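Local atomic coordinates of hypothetical protein TT0907 (Thermus thermophilus, PDB entry 1WDI), a protein that probably transfers and isomerises the ribose moiety of S-adenosylmethionine onto the 7-aminomethyl group of preQ1-modified tRNA, giving epoxyqueuosine in queuosine biosynthesis. Residues 231-236 / 264-269; 241-246 / 272-277; 60-65 / 204-209. All blocks are in the same frame, centred on the assembly; numbering follows the deposited sequence.

Interaction 1. Residues 231-236 / 264-269; sequences EPYAIP and LESAYR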
# COMPACT_ATOMS: atom_id res chain seq x y z
N GLU A 231 1.27 -8.58 -5.39
CA GLU A 231 1.37 -7.95 -4.08
C GLU A 231 1.53 -8.99 -2.97
O GLU A 231 0.59 -9.71 -2.64
CB GLU A 231 0.11 -7.11 -3.80
CG GLU A 231 0.07 -6.45 -2.43
CD GLU A 231 -1.23 -5.70 -2.18
OE1 GLU A 231 -1.60 -4.84 -3.02
OE2 GLU A 231 -1.89 -5.96 -1.14
N PRO A 232 2.75 -9.11 -2.41
CA PRO A 232 3.02 -10.07 -1.34
C PRO A 232 2.62 -9.43 -0.01
O PRO A 232 2.99 -8.30 0.26
CB PRO A 232 4.52 -10.31 -1.46
CG PRO A 232 5.02 -8.95 -1.86
CD PRO A 232 4.00 -8.49 -2.89
N TYR A 233 1.86 -10.16 0.80
CA TYR A 233 1.41 -9.62 2.08
C TYR A 233 1.32 -10.68 3.16
O TYR A 233 1.43 -11.88 2.89
CB TYR A 233 0.02 -9.00 1.90
CG TYR A 233 -1.01 -10.03 1.47
CD1 TYR A 233 -1.62 -10.87 2.41
CD2 TYR A 233 -1.32 -10.20 0.12
CE1 TYR A 233 -2.51 -11.87 2.01
CE2 TYR A 233 -2.21 -11.19 -0.29
CZ TYR A 233 -2.80 -12.03 0.66
OH TYR A 233 -3.68 -13.00 0.25
N ALA A 234 1.10 -10.24 4.39
CA ALA A 234 0.96 -11.15 5.51
C ALA A 234 -0.14 -10.62 6.41
O ALA A 234 -0.17 -9.44 6.73
CB ALA A 234 2.28 -11.26 6.28
N ILE A 235 -1.05 -11.50 6.79
CA ILE A 235 -2.14 -11.11 7.67
C ILE A 235 -1.96 -11.78 9.03
O ILE A 235 -2.03 -13.00 9.14
CB ILE A 235 -3.50 -11.51 7.10
CG1 ILE A 235 -3.72 -10.84 5.74
CG2 ILE A 235 -4.60 -11.13 8.08
CD1 ILE A 235 -5.04 -11.15 5.12
N PRO A 236 -1.70 -10.98 10.08
CA PRO A 236 -1.52 -11.50 11.43
C PRO A 236 -2.73 -12.31 11.88
O PRO A 236 -3.87 -12.01 11.48
CB PRO A 236 -1.34 -10.24 12.27
CG PRO A 236 -0.67 -9.30 11.31
CD PRO A 236 -1.47 -9.53 10.04
N LEU A 264 -7.08 -8.34 1.83
CA LEU A 264 -8.23 -8.98 2.48
C LEU A 264 -9.06 -9.83 1.51
O LEU A 264 -9.41 -10.97 1.82
CB LEU A 264 -9.13 -7.94 3.15
CG LEU A 264 -8.55 -7.18 4.36
CD1 LEU A 264 -9.56 -6.13 4.85
CD2 LEU A 264 -8.23 -8.18 5.48
N GLU A 265 -9.40 -9.27 0.35
CA GLU A 265 -10.20 -10.02 -0.62
C GLU A 265 -9.45 -11.25 -1.16
O GLU A 265 -10.06 -12.28 -1.40
CB GLU A 265 -10.63 -9.10 -1.77
CG GLU A 265 -11.60 -7.97 -1.36
CD GLU A 265 -12.95 -8.47 -0.85
OE1 GLU A 265 -13.46 -9.48 -1.39
OE2 GLU A 265 -13.53 -7.85 0.07
N SER A 266 -8.14 -11.13 -1.33
CA SER A 266 -7.34 -12.25 -1.83
C SER A 266 -7.19 -13.36 -0.78
O SER A 266 -7.05 -14.53 -1.12
CB SER A 266 -5.96 -11.76 -2.24
OG SER A 266 -5.11 -12.86 -2.50
N ALA A 267 -7.24 -12.97 0.49
CA ALA A 267 -7.09 -13.92 1.60
C ALA A 267 -8.39 -14.59 2.01
O ALA A 267 -8.39 -15.45 2.90
CB ALA A 267 -6.48 -13.21 2.80
N TYR A 268 -9.50 -14.21 1.39
CA TYR A 268 -10.79 -14.79 1.71
C TYR A 268 -10.94 -16.19 1.13
O TYR A 268 -10.58 -16.42 -0.03
CB TYR A 268 -11.92 -13.91 1.16
CG TYR A 268 -13.31 -14.45 1.45
CD1 TYR A 268 -13.91 -14.24 2.69
CD2 TYR A 268 -14.01 -15.19 0.50
CE1 TYR A 268 -15.18 -14.75 2.97
CE2 TYR A 268 -15.27 -15.72 0.77
CZ TYR A 268 -15.85 -15.49 2.01
OH TYR A 268 -17.11 -15.99 2.27
N ARG A 269 -11.47 -17.11 1.92
CA ARG A 269 -11.70 -18.48 1.49
C ARG A 269 -13.14 -18.83 1.84
O ARG A 269 -13.56 -18.68 2.99
CB ARG A 269 -10.75 -19.45 2.20
CG ARG A 269 -9.28 -19.21 1.92
CD ARG A 269 -8.87 -19.68 0.53
NE ARG A 269 -7.46 -19.43 0.27
CZ ARG A 269 -6.96 -18.26 -0.12
NH1 ARG A 269 -7.76 -17.23 -0.31
NH2 ARG A 269 -5.65 -18.12 -0.29
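Tyr233 reaches from strand 231-235 to the last turn of helix 258-266, where its hydroxyl meets Ser266. Its CB lies close to the main chain of strand 203-211, against the carbonyl O of Thr208. CG stands between the backbone N and the carbonyl carbon (chi1 62°), the crowded position, and is set there on the side of the strand that faces 264-269. Farther along the ring, CE1 packs on the methyl of Ala267, with CE1 and CB 4.3 Å apart, while CE2 and CZ approach the Ser266 hydroxyl, which lies at the ring edge, near its plane. At the tip, Tyr233 OH hydrogen-bonds Ser266 OG at 3.1 Å; either hydroxyl could be the donor. The same OH passes 3.6 Å from Ala267 N. Two residues on, Ile235 brings its terminal methyl to the same alanine: CD1 is 3.4 Å from Ala267 CB, a tight carbon pair, and 4.4 Å from Leu264 CD2. Ser266 and the alanine that follows it are thus met by one polar tip and one aliphatic tip from the same strand. Strand 231-235 itself runs between strands 203-211 and 277-281, antiparallel to both, and helix 258-266 packs across it, Ala263 touching Tyr233 and Leu264 reaching Leu207.

Interaction 2. Residues 241-246 / 272-277; sequences EAVNRA and VGVVAG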
# COMPACT_ATOMS: atom_id res chain seq x y z
N GLU A 241 -8.53 -13.12 12.67
CA GLU A 241 -9.54 -13.48 13.65
C GLU A 241 -10.52 -12.32 13.92
O GLU A 241 -11.73 -12.54 14.04
CB GLU A 241 -8.87 -13.92 14.96
CG GLU A 241 -9.84 -14.25 16.08
CD GLU A 241 -9.15 -14.89 17.27
OE1 GLU A 241 -8.00 -14.52 17.57
OE2 GLU A 241 -9.77 -15.77 17.91
N ALA A 242 -10.00 -11.11 14.00
CA ALA A 242 -10.84 -9.94 14.26
C ALA A 242 -11.79 -9.63 13.10
O ALA A 242 -12.93 -9.22 13.31
CB ALA A 242 -9.97 -8.72 14.56
N VAL A 243 -11.31 -9.82 11.87
CA VAL A 243 -12.12 -9.56 10.69
C VAL A 243 -13.25 -10.58 10.58
O VAL A 243 -14.40 -10.23 10.30
CB VAL A 243 -11.26 -9.59 9.40
CG1 VAL A 243 -12.15 -9.66 8.17
CG2 VAL A 243 -10.38 -8.35 9.34
N ASN A 244 -12.93 -11.85 10.80
CA ASN A 244 -13.94 -12.89 10.69
C ASN A 244 -14.98 -12.80 11.80
O ASN A 244 -16.17 -13.02 11.55
CB ASN A 244 -13.28 -14.27 10.68
CG ASN A 244 -12.37 -14.45 9.48
OD1 ASN A 244 -12.66 -13.95 8.39
ND2 ASN A 244 -11.26 -15.16 9.68
N ARG A 245 -14.55 -12.47 13.01
CA ARG A 245 -15.50 -12.34 14.11
C ARG A 245 -16.42 -11.14 13.84
O ARG A 245 -17.62 -11.19 14.09
CB ARG A 245 -14.75 -12.16 15.44
CG ARG A 245 -15.64 -12.05 16.68
CD ARG A 245 -14.88 -12.45 17.95
NE ARG A 245 -13.54 -11.85 17.97
CZ ARG A 245 -13.29 -10.59 18.32
NH1 ARG A 245 -14.27 -9.79 18.69
NH2 ARG A 245 -12.04 -10.13 18.25
N ALA A 246 -15.86 -10.05 13.31
CA ALA A 246 -16.65 -8.87 13.00
C ALA A 246 -17.73 -9.20 11.97
O ALA A 246 -18.90 -8.82 12.12
CB ALA A 246 -15.76 -7.75 12.47
N VAL A 272 -14.69 -20.29 5.14
CA VAL A 272 -13.72 -20.01 6.19
C VAL A 272 -13.66 -18.54 6.58
O VAL A 272 -13.74 -18.20 7.76
CB VAL A 272 -12.29 -20.43 5.75
CG1 VAL A 272 -11.28 -20.06 6.83
CG2 VAL A 272 -12.25 -21.93 5.47
N GLY A 273 -13.51 -17.68 5.58
CA GLY A 273 -13.39 -16.25 5.83
C GLY A 273 -11.96 -15.90 5.46
O GLY A 273 -11.34 -16.61 4.67
N VAL A 274 -11.42 -14.84 6.04
CA VAL A 274 -10.05 -14.42 5.76
C VAL A 274 -9.08 -15.32 6.52
O VAL A 274 -9.25 -15.54 7.72
CB VAL A 274 -9.83 -12.94 6.19
CG1 VAL A 274 -8.34 -12.60 6.17
CG2 VAL A 274 -10.60 -12.01 5.25
N VAL A 275 -8.07 -15.84 5.83
CA VAL A 275 -7.09 -16.71 6.48
C VAL A 275 -5.83 -15.97 6.90
O VAL A 275 -5.33 -15.10 6.18
CB VAL A 275 -6.68 -17.92 5.58
CG1 VAL A 275 -7.90 -18.77 5.26
CG2 VAL A 275 -6.04 -17.43 4.30
N ALA A 276 -5.32 -16.33 8.07
CA ALA A 276 -4.11 -15.73 8.61
C ALA A 276 -2.88 -16.21 7.85
O ALA A 276 -2.89 -17.29 7.26
CB ALA A 276 -3.97 -16.08 10.09
N GLY A 277 -1.84 -15.39 7.86
CA GLY A 277 -0.62 -15.79 7.19
C GLY A 277 -0.23 -15.05 5.93
O GLY A 277 -0.87 -14.08 5.52
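Asn244 grips the backbone of Val274 with both ends of its carboxamide. Val274 N donates to Asn244 OD1 at 2.8 Å, in the carbonyl plane and on a lone pair, with an N-H...O angle of 153°. The return bond, from Asn244 ND2 to Val274 O, is also 2.8 Å and straighter, at 171°; it too uses an in-plane lone pair, and the acceptor lies almost in the amide plane. Both bonds go to one residue, so the pair fixes which way round the amide is turned. CG of Asn244 sits anti to its own carbonyl carbon, beside the backbone N (chi1 -62°), which sets CG on the side of helix 237-248 that faces 272-277; the amide beyond it meets Val274. Next to the bonds, OD1 lies 3.5 Å from CA of Gly273. Gly273 and Val272 together face Arg269 in a classic beta bulge of the small hairpin 268-269/273-274. Farther out the contact turns apolar: Val243 CG1 meets Val274 CG2 at 4.1 Å, the two side chains crossing obliquely, and both valines also touch Val293. An alanine in place of Asn244 would probably leave the Val274 N-H and carbonyl without their partners from the helix and open a gap beside Gly273. The bonds use only the peptide N-H and C=O of Val274, while Gly273 beside them has no CB to collide with OD1: a side-chain amide imitates a neighbouring strand's backbone, pairing helix 237-248 with peptide groups at the hairpin's end.

Interaction 3. Residues 60-65 / 204-209; sequences FNESKV and LRFLTL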
# COMPACT_ATOMS: atom_id res chain seq x y z
N PHE A 60 -5.64 -1.31 8.34
CA PHE A 60 -4.59 -0.56 7.64
C PHE A 60 -3.51 -1.52 7.17
O PHE A 60 -3.49 -2.70 7.53
CB PHE A 60 -3.87 0.42 8.57
CG PHE A 60 -4.76 1.39 9.28
CD1 PHE A 60 -5.53 0.98 10.37
CD2 PHE A 60 -4.78 2.73 8.91
CE1 PHE A 60 -6.31 1.90 11.07
CE2 PHE A 60 -5.57 3.66 9.61
CZ PHE A 60 -6.32 3.24 10.69
N ASN A 61 -2.58 -0.98 6.39
CA ASN A 61 -1.45 -1.78 5.95
C ASN A 61 -0.20 -1.06 6.44
O ASN A 61 -0.10 0.16 6.37
CB ASN A 61 -1.44 -1.90 4.42
CG ASN A 61 -0.57 -0.86 3.75
OD1 ASN A 61 0.66 -0.93 3.81
ND2 ASN A 61 -1.20 0.12 3.11
N GLU A 62 0.74 -1.82 6.98
CA GLU A 62 2.01 -1.25 7.42
C GLU A 62 3.07 -2.01 6.66
O GLU A 62 3.18 -3.23 6.79
CB GLU A 62 2.20 -1.40 8.93
CG GLU A 62 1.95 -2.79 9.48
CD GLU A 62 2.33 -2.91 10.95
OE1 GLU A 62 2.05 -1.96 11.72
OE2 GLU A 62 2.91 -3.94 11.33
N SER A 63 3.83 -1.30 5.84
CA SER A 63 4.88 -1.92 5.04
C SER A 63 6.00 -2.49 5.89
O SER A 63 6.46 -1.85 6.84
CB SER A 63 5.45 -0.90 4.05
OG SER A 63 4.49 -0.54 3.08
N LYS A 64 6.43 -3.69 5.54
CA LYS A 64 7.52 -4.36 6.24
C LYS A 64 8.59 -4.67 5.19
O LYS A 64 8.31 -5.33 4.19
CB LYS A 64 7.04 -5.65 6.90
CG LYS A 64 8.14 -6.43 7.61
CD LYS A 64 7.59 -7.74 8.15
CE LYS A 64 8.68 -8.55 8.85
NZ LYS A 64 8.13 -9.83 9.39
N VAL A 65 9.80 -4.18 5.43
CA VAL A 65 10.88 -4.41 4.50
C VAL A 65 11.47 -5.81 4.62
O VAL A 65 11.69 -6.31 5.72
CB VAL A 65 12.02 -3.37 4.70
CG1 VAL A 65 13.16 -3.65 3.72
CG2 VAL A 65 11.47 -1.97 4.49
N LEU A 204 -8.53 -0.89 15.48
CA LEU A 204 -7.46 -0.47 14.60
C LEU A 204 -6.60 -1.71 14.36
O LEU A 204 -5.84 -2.12 15.24
CB LEU A 204 -6.64 0.64 15.26
CG LEU A 204 -7.44 1.88 15.71
CD1 LEU A 204 -6.50 2.86 16.40
CD2 LEU A 204 -8.12 2.55 14.51
N ARG A 205 -6.75 -2.32 13.19
CA ARG A 205 -6.02 -3.55 12.86
C ARG A 205 -5.04 -3.32 11.71
O ARG A 205 -5.36 -2.60 10.76
CB ARG A 205 -7.00 -4.65 12.48
CG ARG A 205 -8.09 -4.91 13.51
CD ARG A 205 -7.53 -5.53 14.79
NE ARG A 205 -8.60 -5.86 15.72
CZ ARG A 205 -8.44 -6.60 16.81
NH1 ARG A 205 -7.25 -7.09 17.11
NH2 ARG A 205 -9.48 -6.85 17.59
N PHE A 206 -3.87 -3.95 11.79
CA PHE A 206 -2.86 -3.78 10.75
C PHE A 206 -2.36 -5.08 10.10
O PHE A 206 -1.92 -6.00 10.79
CB PHE A 206 -1.64 -3.04 11.32
CG PHE A 206 -1.95 -1.67 11.88
CD1 PHE A 206 -2.65 -1.53 13.08
CD2 PHE A 206 -1.53 -0.52 11.21
CE1 PHE A 206 -2.92 -0.26 13.60
CE2 PHE A 206 -1.80 0.75 11.73
CZ PHE A 206 -2.50 0.88 12.92
N LEU A 207 -2.43 -5.15 8.78
CA LEU A 207 -1.90 -6.31 8.07
C LEU A 207 -0.58 -5.83 7.48
O LEU A 207 -0.28 -4.62 7.50
CB LEU A 207 -2.86 -6.80 6.97
CG LEU A 207 -3.43 -5.83 5.93
CD1 LEU A 207 -2.37 -5.48 4.89
CD2 LEU A 207 -4.62 -6.51 5.26
N THR A 208 0.22 -6.75 6.97
CA THR A 208 1.53 -6.40 6.44
C THR A 208 1.73 -6.52 4.93
O THR A 208 1.40 -7.54 4.34
CB THR A 208 2.62 -7.26 7.11
OG1 THR A 208 2.48 -7.21 8.53
CG2 THR A 208 4.00 -6.77 6.73
N LEU A 209 2.27 -5.47 4.33
CA LEU A 209 2.58 -5.49 2.91
C LEU A 209 4.09 -5.70 2.85
O LEU A 209 4.84 -4.92 3.43
CB LEU A 209 2.23 -4.15 2.24
CG LEU A 209 2.74 -4.02 0.80
CD1 LEU A 209 2.05 -5.06 -0.08
CD2 LEU A 209 2.48 -2.62 0.27
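Leu204 touches Phe60, its CD2 lying at the ring edge, 3.9 Å from Phe60 CE1, with the two side chains side by side. At Arg205 the backbone carries the contact: its O accepts a hydrogen bond from Phe60 N at 2.8 Å and also lies at the edge of the Phe60 ring, in plane, while its guanidinium turns to a salt bridge with Glu203. Phe206 makes an offset stack with Phe60, centroids 4.9 Å apart and planes at 14°, with CD1 of Phe60 over one face of the Phe206 ring, toward its rim. The Glu62 side chain crosses Phe206 at about a right angle, Glu62 OE1 lying 3.9 Å from Phe206 CB. Leu207 donates to Phe60 O and accepts from Glu62 N, the residues flanking its partner Asn61, as parallel pairing requires. Strands 57-73 and 203-211 are parallel neighbours in the mixed sheet, these segments twisted by 42°. Leu207 CG stands between the backbone N and the carbonyl carbon (chi1 51°), close to Phe60 O; on the face opposite the phenylalanines, Leu207 CD1 packs on Asn61 CB at 3.7 Å. Thr208 sets CG2 against Lys64 CB, a close pair at 3.2 Å. Leu209 holds Glu62 O only by a weak N-H bond (3.4 Å) but accepts firmly from Lys64 N at 2.9 Å; its CB lies beside Asn61 OD1, whose side chain borders a bound citrate.

Overall arrangement
Along the chain, interaction 3 closes before interaction 1 opens, while the segments of interactions 1 and 2 alternate. The centres of interactions 1 and 2 are about 10 Å apart, those of 1 and 3 about 11 Å, and those of 2 and 3 about 15 Å. Strand 231-235 joins interaction 1 to interaction 3, being the antiparallel neighbour of strand 203-211 in the mixed sheet, and leads directly into helix 237-248 of interaction 2. Interactions 1 and 2 also share backbone bonds: Ile235-Gly277 pairs strand 231-235 with 277-281, and Ala267-Val275 lies beside the hairpin 268-269/273-274. Together the contacts dock helices 237-248 and 258-266 and this hairpin on the 203-211/231-235 part of the sheet.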